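Local coordinates for insulinase family protease (Yersinia pestis, PDB 3GO9), which is a predicted protease of the insulinase (M16) family and probably cleaves peptides, although its catalytic activity remains uncertain, at residues 165-169 with 170-174; 205-209 with 210-214. All coordinates share one frame; numbering follows the deposited sequence. Where two conformers were deposited one is given.

Contact 1 (165-169 with 170-174); sequences QNIQE and PWWRY
Leading into the N terminus of helix 170-175, the turn 166-169 is tied to the first helical turn chiefly by R173, which reaches back to I167, Q168 and E169. N166 starts an Asx turn, its OD1 accepting from the backbone N of Q168, within a type I beta turn that ends at E169, the N-cap residue. From there E169 O takes the backbone N of R173 at 3.1 Å, nearly straight (169°), the first i to i+4 bond of the helix. R173 folds back through a bend at chi2 (-54°), which swings its guanidinium over the turn. NH2 gives a short but bent bond to Q168 OE1 (2.6 Å, 136°), with the oxygen in the guanidinium plane although the donor stands well out of the amide plane. I167 O sits over the centre of one guanidinium face, 3.4 Å from CZ of R173, and a water joins R173 NE to Q168 O. On W172 the same carbonyl oxygen, I167 O, lies at the ring edge, 3.4 Å from CD1, while I167 CG2 packs 4.1 Å from that CD1. R173 NH1 forms a salt bridge with D185, and W172 NE1 is hydrogen-bonded to Y111 OH. Beyond the turn, W171 rests on strands 257-261 and 440-446 of the five-stranded sheet, and Y174 also touches strand 257-261.

Contact 2 (205-209 with 210-214); sequences QWYTP and DAMTL
T208 OG1 donates to D210 OD1 at 2.6 Å, and the oxygen is met nearly along its C-O axis. T208 OG1 and D210 CG each sit between the backbone N and the carbonyl carbon of their own residue (chi1 58° and 63°), which sets the two side chains alongside each other, pointing the same way. Two successive i to i+3 backbone bonds close overlapping turns: A211 N to T208 O at 3.0 Å and M212 N to P209 O at 3.1 Å. M212, a selenomethionine, runs back toward Y207, extended beyond CG. Its CG comes within 3.3 Å of T208 O, and its terminal CE meets CB of Y207 at 3.7 Å, the two side chains crossing at about a right angle. Y207 centres an inverse gamma turn, and its hydroxyl is hydrogen-bonded to Y116 OH. Residues 207-211 thus link helix 196-206 to strand 212-218, with A211 and M212 already backbone-bonded to N57 and S36. R240 adds further bonds on the polar side: its backbone N donates to D210 OD2, while its NE makes a weak bond with T208 OG1. Each D210 carboxylate oxygen therefore accepts a hydrogen bond, which would probably stabilise the charged form.

From the N terminus, the chain leaves the edge strand 160-162 of the seven-stranded sheet and turns into helix 170-175, where contact 1 forms. It then runs to helix 196-206, and contact 2 follows, turning the chain from that helix into strand 212-218, which lies between strands 36-41 and 50-56 of the same sheet. The two contacts are in series, neither nested nor crossing. The centres of contact 1 and contact 2 are about 28 Å apart, and the nearest atoms of contact 1 and contact 2 about 16 Å. Each closes a short local turn between regular elements. The helix of contact 1 packs against the five-stranded sheet, whereas contact 2 leads into an inner strand of the seven-stranded one.

Contact 1 (165-169 with 170-174)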
ATOM      1  N   GLN A 165       6.364  -5.585  -5.588  1.00 16.49           N
ATOM      2  CA  GLN A 165       7.692  -6.026  -5.362  1.00 16.92           C
ATOM      3  C   GLN A 165       8.196  -7.048  -6.392  1.00 16.70           C
ATOM      4  O   GLN A 165       9.376  -7.055  -6.761  1.00 15.40           O
ATOM      5  CB  GLN A 165       7.801  -6.567  -3.924  1.00 19.66           C
ATOM      6  CG  GLN A 165       9.055  -7.244  -3.643  1.00 25.80           C
ATOM      7  CD  GLN A 165       9.247  -7.460  -2.139  1.00 32.93           C
ATOM      8  OE1 GLN A 165      10.369  -7.468  -1.646  1.00 36.16           O
ATOM      9  NE2 GLN A 165       8.132  -7.616  -1.411  1.00 38.01           N
ATOM     10  N   ASN A 166       7.270  -7.877  -6.908  1.00 16.90           N
ATOM     11  CA  ASN A 166       7.625  -8.844  -7.905  1.00 16.56           C
ATOM     12  C   ASN A 166       6.681  -8.708  -9.103  1.00 15.66           C
ATOM     13  O   ASN A 166       5.542  -9.185  -9.078  1.00 14.84           O
ATOM     14  CB  ASN A 166       7.558 -10.285  -7.347  1.00 18.28           C
ATOM     15  CG  ASN A 166       7.897 -11.315  -8.397  1.00 19.78           C
ATOM     16  OD1 ASN A 166       8.364 -10.994  -9.512  1.00 25.41           O
ATOM     17  ND2 ASN A 166       7.705 -12.600  -8.041  1.00 26.25           N
ATOM     18  N   ILE A 167       7.163  -7.991 -10.105  1.00 13.86           N
ATOM     19  CA  ILE A 167       6.330  -7.689 -11.309  1.00 13.46           C
ATOM     20  C   ILE A 167       6.119  -8.939 -12.109  1.00 13.36           C
ATOM     21  O   ILE A 167       5.179  -9.027 -12.892  1.00 11.82           O
ATOM     22  CB  ILE A 167       7.062  -6.621 -12.138  1.00 14.53           C
ATOM     23  CG1 ILE A 167       7.212  -5.312 -11.324  1.00 13.07           C
ATOM     24  CG2 ILE A 167       6.370  -6.343 -13.421  1.00 13.82           C
ATOM     25  CD1 ILE A 167       5.953  -4.575 -10.908  1.00 10.91           C
ATOM     26  N   GLN A 168       7.021  -9.910 -11.919  1.00 14.33           N
ATOM     27  CA  GLN A 168       7.047 -11.158 -12.690  1.00 16.39           C
ATOM     28  C   GLN A 168       6.088 -12.268 -12.181  1.00 16.37           C
ATOM     29  O   GLN A 168       5.969 -13.314 -12.785  1.00 19.73           O
ATOM     30  CB  GLN A 168       8.500 -11.707 -12.742  1.00 17.26           C
ATOM     31  CG  GLN A 168       9.634 -10.660 -12.864  1.00 21.15           C
ATOM     32  CD  GLN A 168       9.498  -9.816 -14.096  1.00 22.55           C
ATOM     33  OE1 GLN A 168       8.940 -10.268 -15.078  1.00 23.38           O
ATOM     34  NE2 GLN A 168       9.991  -8.567 -14.040  1.00 22.42           N
ATOM     35  N   GLU A 169       5.476 -12.061 -11.039  1.00 17.08           N
ATOM     36  CA  GLU A 169       4.487 -12.996 -10.480  0.60 18.31           C
ATOM     37  C   GLU A 169       3.441 -13.341 -11.549  1.00 18.26           C
ATOM     38  O   GLU A 169       2.841 -12.436 -12.085  1.00 15.47           O
ATOM     39  CB  GLU A 169       3.738 -12.298  -9.353  0.60 19.76           C
ATOM     40  CG  GLU A 169       3.996 -12.748  -7.973  0.60 23.34           C
ATOM     41  CD  GLU A 169       2.715 -12.690  -7.180  0.60 25.26           C
ATOM     42  OE1 GLU A 169       2.208 -11.567  -6.946  0.60 27.96           O
ATOM     43  OE2 GLU A 169       2.197 -13.776  -6.832  0.60 29.37           O
ATOM     44  N   PRO A 170       3.194 -14.650 -11.835  1.00 18.86           N
ATOM     45  CA  PRO A 170       2.077 -14.908 -12.770  1.00 18.40           C
ATOM     46  C   PRO A 170       0.710 -14.299 -12.384  1.00 16.09           C
ATOM     47  O   PRO A 170      -0.057 -13.866 -13.269  1.00 17.02           O
ATOM     48  CB  PRO A 170       1.983 -16.434 -12.775  1.00 19.04           C
ATOM     49  CG  PRO A 170       3.439 -16.868 -12.575  1.00 21.46           C
ATOM     50  CD  PRO A 170       4.039 -15.850 -11.646  1.00 19.85           C
ATOM     51  N   TRP A 171       0.433 -14.200 -11.102  1.00 15.27           N
ATOM     52  CA  TRP A 171      -0.744 -13.460 -10.648  1.00 15.16           C
ATOM     53  C   TRP A 171      -0.764 -12.000 -11.158  1.00 14.99           C
ATOM     54  O   TRP A 171      -1.783 -11.490 -11.620  1.00 12.86           O
ATOM     55  CB  TRP A 171      -0.872 -13.455  -9.137  1.00 15.16           C
ATOM     56  CG  TRP A 171      -1.777 -12.428  -8.627  1.00 15.80           C
ATOM     57  CD1 TRP A 171      -1.409 -11.312  -7.964  1.00 19.74           C
ATOM     58  CD2 TRP A 171      -3.214 -12.331  -8.801  1.00 15.01           C
ATOM     59  NE1 TRP A 171      -2.493 -10.538  -7.696  1.00 20.13           N
ATOM     60  CE2 TRP A 171      -3.619 -11.142  -8.175  1.00 17.80           C
ATOM     61  CE3 TRP A 171      -4.175 -13.125  -9.421  1.00 17.14           C
ATOM     62  CZ2 TRP A 171      -4.945 -10.719  -8.141  1.00 18.57           C
ATOM     63  CZ3 TRP A 171      -5.540 -12.708  -9.375  1.00 18.21           C
ATOM     64  CH2 TRP A 171      -5.892 -11.506  -8.736  1.00 19.90           C
ATOM     65  N   TRP A 172       0.355 -11.300 -10.997  1.00 14.04           N
ATOM     66  CA  TRP A 172       0.417  -9.940 -11.478  1.00 13.12           C
ATOM     67  C   TRP A 172       0.262  -9.830 -12.989  1.00 12.26           C
ATOM     68  O   TRP A 172      -0.506  -8.968 -13.445  1.00 13.25           O
ATOM     69  CB  TRP A 172       1.686  -9.232 -10.937  1.00 13.78           C
ATOM     70  CG  TRP A 172       1.664  -7.751 -11.231  1.00 13.55           C
ATOM     71  CD1 TRP A 172       2.552  -7.068 -11.987  1.00 12.34           C
ATOM     72  CD2 TRP A 172       0.692  -6.787 -10.767  1.00 12.58           C
ATOM     73  NE1 TRP A 172       2.194  -5.730 -12.044  1.00 11.70           N
ATOM     74  CE2 TRP A 172       1.063  -5.531 -11.301  1.00 12.97           C
ATOM     75  CE3 TRP A 172      -0.438  -6.858  -9.960  1.00 13.67           C
ATOM     76  CZ2 TRP A 172       0.328  -4.385 -11.067  1.00 14.52           C
ATOM     77  CZ3 TRP A 172      -1.154  -5.690  -9.707  1.00 14.17           C
ATOM     78  CH2 TRP A 172      -0.781  -4.489 -10.271  1.00 14.00           C
ATOM     79  N   ARG A 173       0.893 -10.725 -13.728  1.00 11.65           N
ATOM     80  CA  ARG A 173       0.747 -10.812 -15.188  1.00 12.62           C
ATOM     81  C   ARG A 173      -0.703 -11.003 -15.569  1.00 12.32           C
ATOM     82  O   ARG A 173      -1.216 -10.315 -16.453  1.00 14.09           O
ATOM     83  CB  ARG A 173       1.596 -11.922 -15.813  1.00 13.09           C
ATOM     84  CG  ARG A 173       3.078 -11.713 -15.677  1.00 15.54           C
ATOM     85  CD  ARG A 173       3.501 -10.362 -16.202  1.00 16.95           C
ATOM     86  NE  ARG A 173       4.938 -10.193 -16.113  1.00 18.83           N
ATOM     87  CZ  ARG A 173       5.567  -9.046 -16.308  1.00 18.62           C
ATOM     88  NH1 ARG A 173       4.881  -7.941 -16.633  1.00 22.50           N
ATOM     89  NH2 ARG A 173       6.903  -9.018 -16.193  1.00 16.54           N
ATOM     90  N   TYR A 174      -1.406 -11.836 -14.832  1.00 12.92           N
ATOM     91  CA  TYR A 174      -2.853 -12.007 -15.092  1.00 11.44           C
ATOM     92  C   TYR A 174      -3.634 -10.746 -14.772  1.00 11.61           C
ATOM     93  O   TYR A 174      -4.416 -10.257 -15.582  1.00 11.04           O
ATOM     94  CB  TYR A 174      -3.376 -13.196 -14.265  1.00 11.62           C
ATOM     95  CG  TYR A 174      -4.837 -13.460 -14.483  1.00 11.71           C
ATOM     96  CD1 TYR A 174      -5.301 -14.027 -15.675  1.00 12.64           C
ATOM     97  CD2 TYR A 174      -5.763 -13.110 -13.560  1.00 12.33           C
ATOM     98  CE1 TYR A 174      -6.647 -14.291 -15.894  1.00 12.21           C
ATOM     99  CE2 TYR A 174      -7.138 -13.342 -13.783  1.00 12.67           C
ATOM    100  CZ  TYR A 174      -7.567 -13.922 -14.950  1.00 14.90           C
ATOM    101  OH  TYR A 174      -8.907 -14.130 -15.175  1.00 16.01           O
TER
HETATM  102  O   HOH W   1       6.276 -12.674 -15.789  1.00 25.32           O

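Contact 2 (205-209 with 210-214)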
ATOM      1  N   GLN A 205      12.365  16.740 -17.447  1.00 11.98           N
ATOM      2  CA  GLN A 205      10.951  16.798 -17.787  1.00 12.29           C
ATOM      3  C   GLN A 205      10.068  16.351 -16.633  1.00 11.77           C
ATOM      4  O   GLN A 205       8.995  16.955 -16.358  1.00 13.30           O
ATOM      5  CB  GLN A 205      10.620  15.950 -19.039  1.00 13.20           C
ATOM      6  CG  GLN A 205       9.144  15.980 -19.389  1.00 17.39           C
ATOM      7  CD  GLN A 205       8.828  15.283 -20.717  1.00 23.35           C
ATOM      8  OE1 GLN A 205       9.723  14.890 -21.465  1.00 30.29           O
ATOM      9  NE2 GLN A 205       7.554  15.114 -20.996  1.00 25.62           N
ATOM     10  N   TRP A 206      10.474  15.264 -15.962  1.00  9.77           N
ATOM     11  CA  TRP A 206       9.580  14.602 -15.050  1.00 10.08           C
ATOM     12  C   TRP A 206       9.929  14.820 -13.575  1.00  9.08           C
ATOM     13  O   TRP A 206       9.050  14.673 -12.730  1.00 10.49           O
ATOM     14  CB  TRP A 206       9.499  13.116 -15.381  1.00 10.49           C
ATOM     15  CG  TRP A 206       8.915  12.862 -16.696  1.00  9.20           C
ATOM     16  CD1 TRP A 206       9.592  12.489 -17.805  1.00 12.33           C
ATOM     17  CD2 TRP A 206       7.538  12.988 -17.092  1.00 10.68           C
ATOM     18  NE1 TRP A 206       8.732  12.367 -18.884  1.00 13.92           N
ATOM     19  CE2 TRP A 206       7.465  12.642 -18.464  1.00 11.07           C
ATOM     20  CE3 TRP A 206       6.361  13.329 -16.427  1.00 13.00           C
ATOM     21  CZ2 TRP A 206       6.271  12.623 -19.167  1.00 13.55           C
ATOM     22  CZ3 TRP A 206       5.151  13.305 -17.137  1.00 18.48           C
ATOM     23  CH2 TRP A 206       5.121  12.949 -18.501  1.00 15.11           C
ATOM     24  N   TYR A 207      11.134  15.250 -13.244  1.00  8.77           N
ATOM     25  CA  TYR A 207      11.451  15.568 -11.829  1.00  8.98           C
ATOM     26  C   TYR A 207      11.252  17.065 -11.633  1.00 10.34           C
ATOM     27  O   TYR A 207      12.202  17.847 -11.745  1.00 11.05           O
ATOM     28  CB  TYR A 207      12.858  15.129 -11.453  1.00 10.17           C
ATOM     29  CG  TYR A 207      12.987  13.690 -10.968  1.00  9.91           C
ATOM     30  CD1 TYR A 207      12.543  12.610 -11.732  1.00 10.33           C
ATOM     31  CD2 TYR A 207      13.628  13.387  -9.755  1.00  8.27           C
ATOM     32  CE1 TYR A 207      12.676  11.316 -11.291  1.00  8.87           C
ATOM     33  CE2 TYR A 207      13.783  12.094  -9.294  1.00  9.62           C
ATOM     34  CZ  TYR A 207      13.294  11.035 -10.067  1.00  8.90           C
ATOM     35  OH  TYR A 207      13.465   9.728  -9.600  1.00 10.82           O
ATOM     36  N   THR A 208       9.985  17.426 -11.412  1.00 10.02           N
ATOM     37  CA  THR A 208       9.557  18.805 -11.176  1.00 10.56           C
ATOM     38  C   THR A 208       8.957  18.905  -9.756  1.00  8.64           C
ATOM     39  O   THR A 208       8.361  17.922  -9.260  1.00  8.75           O
ATOM     40  CB  THR A 208       8.553  19.285 -12.252  1.00  9.45           C
ATOM     41  OG1 THR A 208       7.416  18.428 -12.271  1.00 11.69           O
ATOM     42  CG2 THR A 208       9.218  19.196 -13.680  1.00 12.65           C
ATOM     43  N   PRO A 209       9.096  20.069  -9.081  1.00  8.44           N
ATOM     44  CA  PRO A 209       8.741  20.163  -7.650  1.00  7.23           C
ATOM     45  C   PRO A 209       7.270  19.980  -7.405  1.00  8.42           C
ATOM     46  O   PRO A 209       6.857  19.527  -6.329  1.00  9.32           O
ATOM     47  CB  PRO A 209       9.236  21.543  -7.219  1.00  7.86           C
ATOM     48  CG  PRO A 209       9.547  22.284  -8.525  1.00  6.51           C
ATOM     49  CD  PRO A 209       9.923  21.193  -9.507  1.00  8.37           C
ATOM     50  N   ASP A 210       6.456  20.351  -8.412  1.00  9.23           N
ATOM     51  CA  ASP A 210       5.018  20.172  -8.307  1.00 10.92           C
ATOM     52  C   ASP A 210       4.555  18.718  -8.327  1.00 11.48           C
ATOM     53  O   ASP A 210       3.368  18.442  -8.048  1.00 12.94           O
ATOM     54  CB  ASP A 210       4.305  21.009  -9.401  1.00 11.76           C
ATOM     55  CG  ASP A 210       4.648  20.568 -10.808  1.00 14.77           C
ATOM     56  OD1 ASP A 210       5.775  20.085 -11.033  1.00 12.37           O
ATOM     57  OD2 ASP A 210       3.786  20.785 -11.721  1.00 14.06           O
ATOM     58  N   ALA A 211       5.473  17.788  -8.631  1.00 10.16           N
ATOM     59  CA  ALA A 211       5.206  16.374  -8.629  1.00 10.90           C
ATOM     60  C   ALA A 211       5.881  15.678  -7.441  1.00 10.51           C
ATOM     61  O   ALA A 211       5.971  14.463  -7.456  1.00 11.23           O
ATOM     62  CB  ALA A 211       5.678  15.766  -9.907  1.00 11.95           C
HETATM   63  N   MSE A 212       6.284  16.444  -6.426  1.00  8.87           N
HETATM   64  CA  MSE A 212       7.047  15.895  -5.291  1.00  7.78           C
HETATM   65  C   MSE A 212       6.412  16.214  -3.956  1.00  8.80           C
HETATM   66  O   MSE A 212       5.926  17.322  -3.737  1.00  8.78           O
HETATM   67  CB  MSE A 212       8.471  16.433  -5.253  1.00  8.48           C
HETATM   68  CG  MSE A 212       9.220  16.163  -6.547  1.00  9.16           C
HETATM   69 SE   MSE A 212      11.049  16.728  -6.392  0.60 11.16          SE
HETATM   70  CE  MSE A 212      11.673  16.170  -8.157  1.00 10.56           C
ATOM     71  N   THR A 213       6.495  15.252  -3.052  1.00  6.82           N
ATOM     72  CA  THR A 213       6.126  15.459  -1.651  1.00  7.37           C
ATOM     73  C   THR A 213       7.161  14.814  -0.767  1.00  8.58           C
ATOM     74  O   THR A 213       7.454  13.594  -0.916  1.00  8.41           O
ATOM     75  CB  THR A 213       4.771  14.866  -1.291  1.00  7.46           C
ATOM     76  OG1 THR A 213       3.754  15.355  -2.210  1.00 11.38           O
ATOM     77  CG2 THR A 213       4.366  15.185   0.108  1.00 10.51           C
ATOM     78  N   LEU A 214       7.656  15.612   0.180  1.00  9.04           N
ATOM     79  CA  LEU A 214       8.534  15.088   1.217  1.00  7.05           C
ATOM     80  C   LEU A 214       7.767  14.845   2.512  1.00  8.36           C
ATOM     81  O   LEU A 214       7.009  15.724   2.944  1.00  9.25           O
ATOM     82  CB  LEU A 214       9.669  16.076   1.504  1.00  8.35           C
ATOM     83  CG  LEU A 214      10.644  15.685   2.613  1.00  8.35           C
ATOM     84  CD1 LEU A 214      11.558  14.540   2.242  1.00 12.35           C
ATOM     85  CD2 LEU A 214      11.477  16.927   3.046  1.00 12.72           C
TER